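Local coordinates for protein putative adhesin (Komagataella phaffii, PDB 5FX8) that is a putative cell-surface adhesion protein that may mediate cell-cell contacts through salt bridges and hydrogen bonds, represented here by its N-terminal domain, at residues Ile179-Val184 against Leu261-Leu266; Tyr197-Ser202 against Gly253-Asp258. All blocks are in the same frame, centred on the assembly; numbering follows the deposited sequence.

Interaction 1 of 2, residues Ile179-Val184 against Leu261-Leu266; sequences IDISTV and LRVSFL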
loop_
_atom_site.group_PDB
_atom_site.type_symbol
_atom_site.label_atom_id
_atom_site.label_comp_id
_atom_site.label_asym_id
_atom_site.label_seq_id
_atom_site.Cartn_x
_atom_site.Cartn_y
_atom_site.Cartn_z
ATOM N N ILE C 179 -16.020 -26.220 8.833
ATOM C CA ILE C 179 -17.000 -27.240 9.151
ATOM C C ILE C 179 -16.762 -28.435 8.251
ATOM O O ILE C 179 -16.787 -28.306 7.026
ATOM C CB ILE C 179 -18.434 -26.730 8.973
ATOM C CG1 ILE C 179 -18.663 -25.514 9.861
ATOM C CG2 ILE C 179 -19.396 -27.845 9.283
ATOM C CD1 ILE C 179 -20.040 -24.928 9.760
ATOM N N ASP C 180 -16.554 -29.597 8.864
ATOM C CA ASP C 180 -16.408 -30.869 8.173
ATOM C C ASP C 180 -17.546 -31.811 8.544
ATOM O O ASP C 180 -17.808 -32.032 9.724
ATOM C CB ASP C 180 -15.083 -31.512 8.537
ATOM C CG ASP C 180 -13.930 -30.607 8.287
ATOM O OD1 ASP C 180 -13.859 -30.059 7.168
ATOM O OD2 ASP C 180 -13.103 -30.427 9.205
ATOM N N ILE C 181 -18.188 -32.402 7.544
ATOM C CA ILE C 181 -19.329 -33.283 7.752
ATOM C C ILE C 181 -19.143 -34.552 6.934
ATOM O O ILE C 181 -18.748 -34.494 5.767
ATOM C CB ILE C 181 -20.644 -32.572 7.370
ATOM C CG1 ILE C 181 -20.882 -31.377 8.276
ATOM C CG2 ILE C 181 -21.804 -33.491 7.499
ATOM C CD1 ILE C 181 -21.698 -30.330 7.639
ATOM N N SER C 182 -19.424 -35.698 7.538
ATOM C CA SER C 182 -19.553 -36.941 6.789
ATOM C C SER C 182 -20.699 -37.768 7.359
ATOM O O SER C 182 -20.880 -37.824 8.575
ATOM C CB SER C 182 -18.270 -37.745 6.832
ATOM O OG SER C 182 -18.003 -38.094 8.167
ATOM N N THR C 183 -21.467 -38.402 6.475
ATOM C CA THR C 183 -22.580 -39.272 6.830
ATOM C C THR C 183 -22.342 -40.652 6.245
ATOM O O THR C 183 -21.916 -40.766 5.099
ATOM C CB THR C 183 -23.914 -38.750 6.269
ATOM O OG1 THR C 183 -23.954 -37.328 6.350
ATOM C CG2 THR C 183 -25.090 -39.291 7.056
ATOM N N VAL C 184 -22.631 -41.698 7.019
ATOM C CA VAL C 184 -22.749 -43.052 6.491
ATOM C C VAL C 184 -24.087 -43.643 6.925
ATOM O O VAL C 184 -24.536 -43.435 8.055
ATOM C CB VAL C 184 -21.576 -43.938 6.943
ATOM C CG1 VAL C 184 -20.332 -43.250 6.738
ATOM C CG2 VAL C 184 -21.685 -44.312 8.353
ATOM N N LEU C 261 -26.337 -22.798 10.251
ATOM C CA LEU C 261 -26.162 -23.495 8.982
ATOM C C LEU C 261 -26.912 -24.819 9.003
ATOM O O LEU C 261 -26.696 -25.642 9.890
ATOM C CB LEU C 261 -24.682 -23.769 8.708
ATOM C CG LEU C 261 -24.412 -24.654 7.498
ATOM C CD1 LEU C 261 -24.838 -23.931 6.297
ATOM C CD2 LEU C 261 -22.967 -24.936 7.393
ATOM N N ARG C 262 -27.755 -25.045 8.009
ATOM C CA ARG C 262 -28.544 -26.265 7.934
ATOM C C ARG C 262 -28.230 -26.983 6.635
ATOM O O ARG C 262 -28.481 -26.451 5.556
ATOM C CB ARG C 262 -30.039 -25.957 8.035
ATOM C CG ARG C 262 -30.949 -27.124 7.691
ATOM C CD ARG C 262 -32.346 -26.898 8.197
ATOM N NE ARG C 262 -32.377 -27.029 9.645
ATOM C CZ ARG C 262 -33.427 -26.726 10.387
ATOM N NH1 ARG C 262 -34.526 -26.273 9.806
ATOM N NH2 ARG C 262 -33.377 -26.873 11.702
ATOM N N VAL C 263 -27.695 -28.187 6.733
ATOM C CA VAL C 263 -27.430 -28.995 5.558
ATOM C C VAL C 263 -28.514 -30.052 5.432
ATOM O O VAL C 263 -28.841 -30.736 6.402
ATOM C CB VAL C 263 -26.038 -29.633 5.630
ATOM C CG1 VAL C 263 -25.774 -30.409 4.365
ATOM C CG2 VAL C 263 -25.009 -28.572 5.794
ATOM N N SER C 264 -29.067 -30.193 4.240
ATOM C CA SER C 264 -30.131 -31.146 3.981
ATOM C C SER C 264 -29.653 -32.154 2.952
ATOM O O SER C 264 -29.193 -31.764 1.882
ATOM C CB SER C 264 -31.376 -30.418 3.487
ATOM O OG SER C 264 -32.364 -31.311 3.045
ATOM N N PHE C 265 -29.761 -33.446 3.255
ATOM C CA PHE C 265 -29.503 -34.461 2.239
ATOM C C PHE C 265 -30.581 -35.535 2.245
ATOM O O PHE C 265 -30.907 -36.105 3.285
ATOM C CB PHE C 265 -28.111 -35.092 2.379
ATOM C CG PHE C 265 -27.710 -35.392 3.771
ATOM C CD1 PHE C 265 -27.249 -34.394 4.598
ATOM C CD2 PHE C 265 -27.746 -36.689 4.241
ATOM C CE1 PHE C 265 -26.868 -34.671 5.880
ATOM C CE2 PHE C 265 -27.354 -36.989 5.525
ATOM C CZ PHE C 265 -26.914 -35.979 6.347
ATOM N N LEU C 266 -31.115 -35.809 1.068
ATOM C CA LEU C 266 -32.193 -36.759 0.903
ATOM C C LEU C 266 -31.636 -38.162 0.777
ATOM O O LEU C 266 -30.584 -38.390 0.179
ATOM C CB LEU C 266 -33.011 -36.417 -0.340
ATOM C CG LEU C 266 -34.325 -37.126 -0.653
ATOM C CD1 LEU C 266 -35.290 -36.846 0.445
ATOM C CD2 LEU C 266 -34.897 -36.624 -1.958
#

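Interaction 2 of 2, residues Tyr197-Ser202 against Gly253-Asp258; sequences YAVGSS and GELADD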
loop_
_atom_site.group_PDB
_atom_site.type_symbol
_atom_site.label_atom_id
_atom_site.label_comp_id
_atom_site.label_asym_id
_atom_site.label_seq_id
_atom_site.Cartn_x
_atom_site.Cartn_y
_atom_site.Cartn_z
ATOM N N TYR C 197 -28.106 -26.537 1.254
ATOM C CA TYR C 197 -27.863 -25.946 2.556
ATOM C C TYR C 197 -28.557 -24.601 2.613
ATOM O O TYR C 197 -28.963 -24.045 1.600
ATOM C CB TYR C 197 -26.363 -25.819 2.860
ATOM C CG TYR C 197 -25.676 -24.645 2.193
ATOM C CD1 TYR C 197 -25.178 -24.745 0.900
ATOM C CD2 TYR C 197 -25.517 -23.443 2.866
ATOM C CE1 TYR C 197 -24.559 -23.677 0.289
ATOM C CE2 TYR C 197 -24.904 -22.377 2.276
ATOM C CZ TYR C 197 -24.418 -22.487 0.979
ATOM O OH TYR C 197 -23.792 -21.400 0.390
ATOM N N ALA C 198 -28.706 -24.093 3.826
ATOM C CA ALA C 198 -29.287 -22.790 4.041
ATOM C C ALA C 198 -28.673 -22.212 5.296
ATOM O O ALA C 198 -28.172 -22.936 6.146
ATOM C CB ALA C 198 -30.801 -22.874 4.180
ATOM N N VAL C 199 -28.720 -20.893 5.408
ATOM C CA VAL C 199 -28.251 -20.193 6.592
ATOM C C VAL C 199 -29.366 -19.263 7.043
ATOM O O VAL C 199 -29.749 -18.354 6.303
ATOM C CB VAL C 199 -26.961 -19.399 6.327
ATOM C CG1 VAL C 199 -26.429 -18.838 7.609
ATOM C CG2 VAL C 199 -25.909 -20.257 5.672
ATOM N N GLY C 200 -29.890 -19.489 8.240
ATOM C CA GLY C 200 -30.960 -18.677 8.776
ATOM C C GLY C 200 -30.529 -17.994 10.056
ATOM O O GLY C 200 -29.650 -18.473 10.768
ATOM N N SER C 201 -31.156 -16.860 10.342
ATOM C CA SER C 201 -30.839 -16.103 11.536
ATOM C C SER C 201 -32.039 -15.789 12.412
ATOM O O SER C 201 -31.849 -15.265 13.510
ATOM C CB SER C 201 -30.155 -14.790 11.160
ATOM O OG SER C 201 -30.961 -14.094 10.228
ATOM N N SER C 202 -33.255 -16.082 11.976
ATOM C CA SER C 202 -34.434 -15.754 12.764
ATOM C C SER C 202 -34.618 -16.687 13.959
ATOM O O SER C 202 -34.287 -16.325 15.093
ATOM C CB SER C 202 -35.671 -15.831 11.892
ATOM O OG SER C 202 -35.945 -17.201 11.659
ATOM N N GLY C 253 -16.079 -20.522 6.038
ATOM C CA GLY C 253 -16.851 -19.305 5.956
ATOM C C GLY C 253 -17.121 -18.795 7.345
ATOM O O GLY C 253 -16.717 -19.383 8.343
ATOM N N GLU C 254 -17.797 -17.685 7.384
ATOM C CA GLU C 254 -18.028 -16.982 8.623
ATOM C C GLU C 254 -19.466 -17.260 9.016
ATOM O O GLU C 254 -20.403 -16.792 8.365
ATOM C CB GLU C 254 -17.749 -15.492 8.459
ATOM C CG GLU C 254 -16.331 -15.142 7.962
ATOM C CD GLU C 254 -15.266 -15.236 9.058
ATOM O OE1 GLU C 254 -15.125 -14.287 9.857
ATOM O OE2 GLU C 254 -14.576 -16.262 9.139
ATOM N N LEU C 255 -19.644 -18.044 10.053
ATOM C CA LEU C 255 -20.974 -18.301 10.570
ATOM C C LEU C 255 -21.198 -17.337 11.727
ATOM O O LEU C 255 -20.501 -17.400 12.745
ATOM C CB LEU C 255 -21.110 -19.757 10.987
ATOM C CG LEU C 255 -22.536 -20.293 10.996
ATOM C CD1 LEU C 255 -23.139 -20.225 9.615
ATOM C CD2 LEU C 255 -22.522 -21.692 11.533
ATOM N N ALA C 256 -22.141 -16.422 11.546
ATOM C CA ALA C 256 -22.390 -15.382 12.518
ATOM C C ALA C 256 -22.939 -15.971 13.811
ATOM O O ALA C 256 -23.527 -17.055 13.847
ATOM C CB ALA C 256 -23.358 -14.348 11.959
ATOM N N ASP C 257 -22.745 -15.212 14.881
ATOM C CA ASP C 257 -23.162 -15.636 16.204
ATOM C C ASP C 257 -24.652 -15.965 16.268
ATOM O O ASP C 257 -25.058 -16.843 17.032
ATOM C CB ASP C 257 -22.789 -14.541 17.193
ATOM C CG ASP C 257 -23.450 -14.715 18.509
ATOM O OD1 ASP C 257 -22.950 -15.530 19.312
ATOM O OD2 ASP C 257 -24.469 -14.035 18.741
ATOM N N ASP C 258 -25.479 -15.303 15.464
ATOM C CA ASP C 258 -26.921 -15.507 15.493
ATOM C C ASP C 258 -27.423 -16.359 14.332
ATOM O O ASP C 258 -28.611 -16.324 14.015
ATOM C CB ASP C 258 -27.638 -14.156 15.492
ATOM C CG ASP C 258 -27.633 -13.485 14.121
ATOM O OD1 ASP C 258 -26.583 -13.446 13.448
ATOM O OD2 ASP C 258 -28.701 -12.997 13.704
#

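Interaction 1 of 2, residues Ile179-Val184 against Leu261-Leu266
Ile-179 has CG1 beside its backbone N and anti to the carbonyl carbon (chi1 -58°), and an extended outer torsion carries CD1 out to Leu-261. There CD1 meets Leu-261 CD2 at 3.8 Å, the two side chains passing alongside one another and pointing opposite ways. Ile-181 repeats the pattern two residues on. Its CD1 lies 4.2 Å from Val-263 CG2, a looser touch.

The third pair is Thr-183 and Phe-265. A chi1 of 42° sets the Phe-265 ring between its own backbone N and carbonyl carbon, and the ring and the threonine side chain point at one another from the two strands. Thr-183 OG1 comes in obliquely, 3.3 Å from Phe-265 CZ. The methyl Thr-183 CG2 lies 3.6 Å from Phe-265 CE2, so both branches meet the CZ-CE2 end of the ring.

Every touching residue is buried. The two strand segments run 10.9 Å apart at closest approach, with their directions 25° from parallel. This is face-to-face packing of two sheets in a beta sandwich, within the second cohesin-like domain. Trp-165 and Phe-190 also meet the Phe-265 ring, while Leu-249 and Phe-251 of strand 246-252 pack on Val-263. Strand 176-186 lies between strands 246-252 and 275-286 in one sheet. Strand 260-268 lies between 162-170 and 189-200 in the other.

Interaction 2 of 2, residues Tyr197-Ser202 against Gly253-Asp258
Val-199 and Leu-255 meet at a slant and touch by one methyl each. Val-199 CG1 stands 4.1 Å from Leu-255 CD1. The Val-199 side chain leaves its strand facing the loop. Leu-255 leaves its backbone at a slant, but CG is roughly anti to the backbone N (chi1 -156°), and this swings CD1 across to the valine. The contact is purely apolar and small.

Ser-201 and Asp-258 meet in a different way. The carboxylate of Asp-258 comes up to the carbon side of the serine, with OD2 3.4 Å from Ser-201 CB. Asp-258 CG sits between its own backbone N and carbonyl carbon (chi1 76°), which brings the carboxylate to Ser-201. The hydroxyl of Ser-201 is engaged elsewhere, in a weak hydrogen bond to Ser-222 O.

The backbones also come close. Ser-201 CA sends a CA-H...O contact to Asp-258 O at 3.3 Å, with an angle of 134° at the hydrogen. The carbonyls Ser-201 O and Asp-258 O are 3.4 Å apart. Both are acceptors, so this approach adds no bond. The approach at this end is one CA-H...O contact plus van der Waals touching, and Asp-258 is exposed.

On the same loop, Glu-254 forms a salt bridge to Arg-403 of the neighbouring lipoxygenase chain. The segment 253-258 belongs to the loop that links strand 246-252 of one sheet to strand 260-268 of the other. It passes over the end of strand 189-200, which pairs with 260-268. Leu-261 of strand 260-268 touches both Val-199 and Leu-255.

Overall arrangement
Both interactions lie in the second cohesin-like domain, with centres about 15 Å apart. Interaction 1 joins the two five-stranded sheets through the interior of the sandwich. Interaction 2 lies toward one end, where the loop between the sheets meets the last residues of strand 189-200. Along the chain the order is 179-184, 197-202, 253-258, 261-266, so interaction 2 is nested inside interaction 1. Strands 189-200 and 260-268 are sheet neighbours and connect them directly: Arg-262 N lies 2.8 Å from Ala-198 O, a probable hydrogen bond. The two contacts are thus joined through paired strands, and the loop of interaction 2 also meets the lipoxygenase in this assembly.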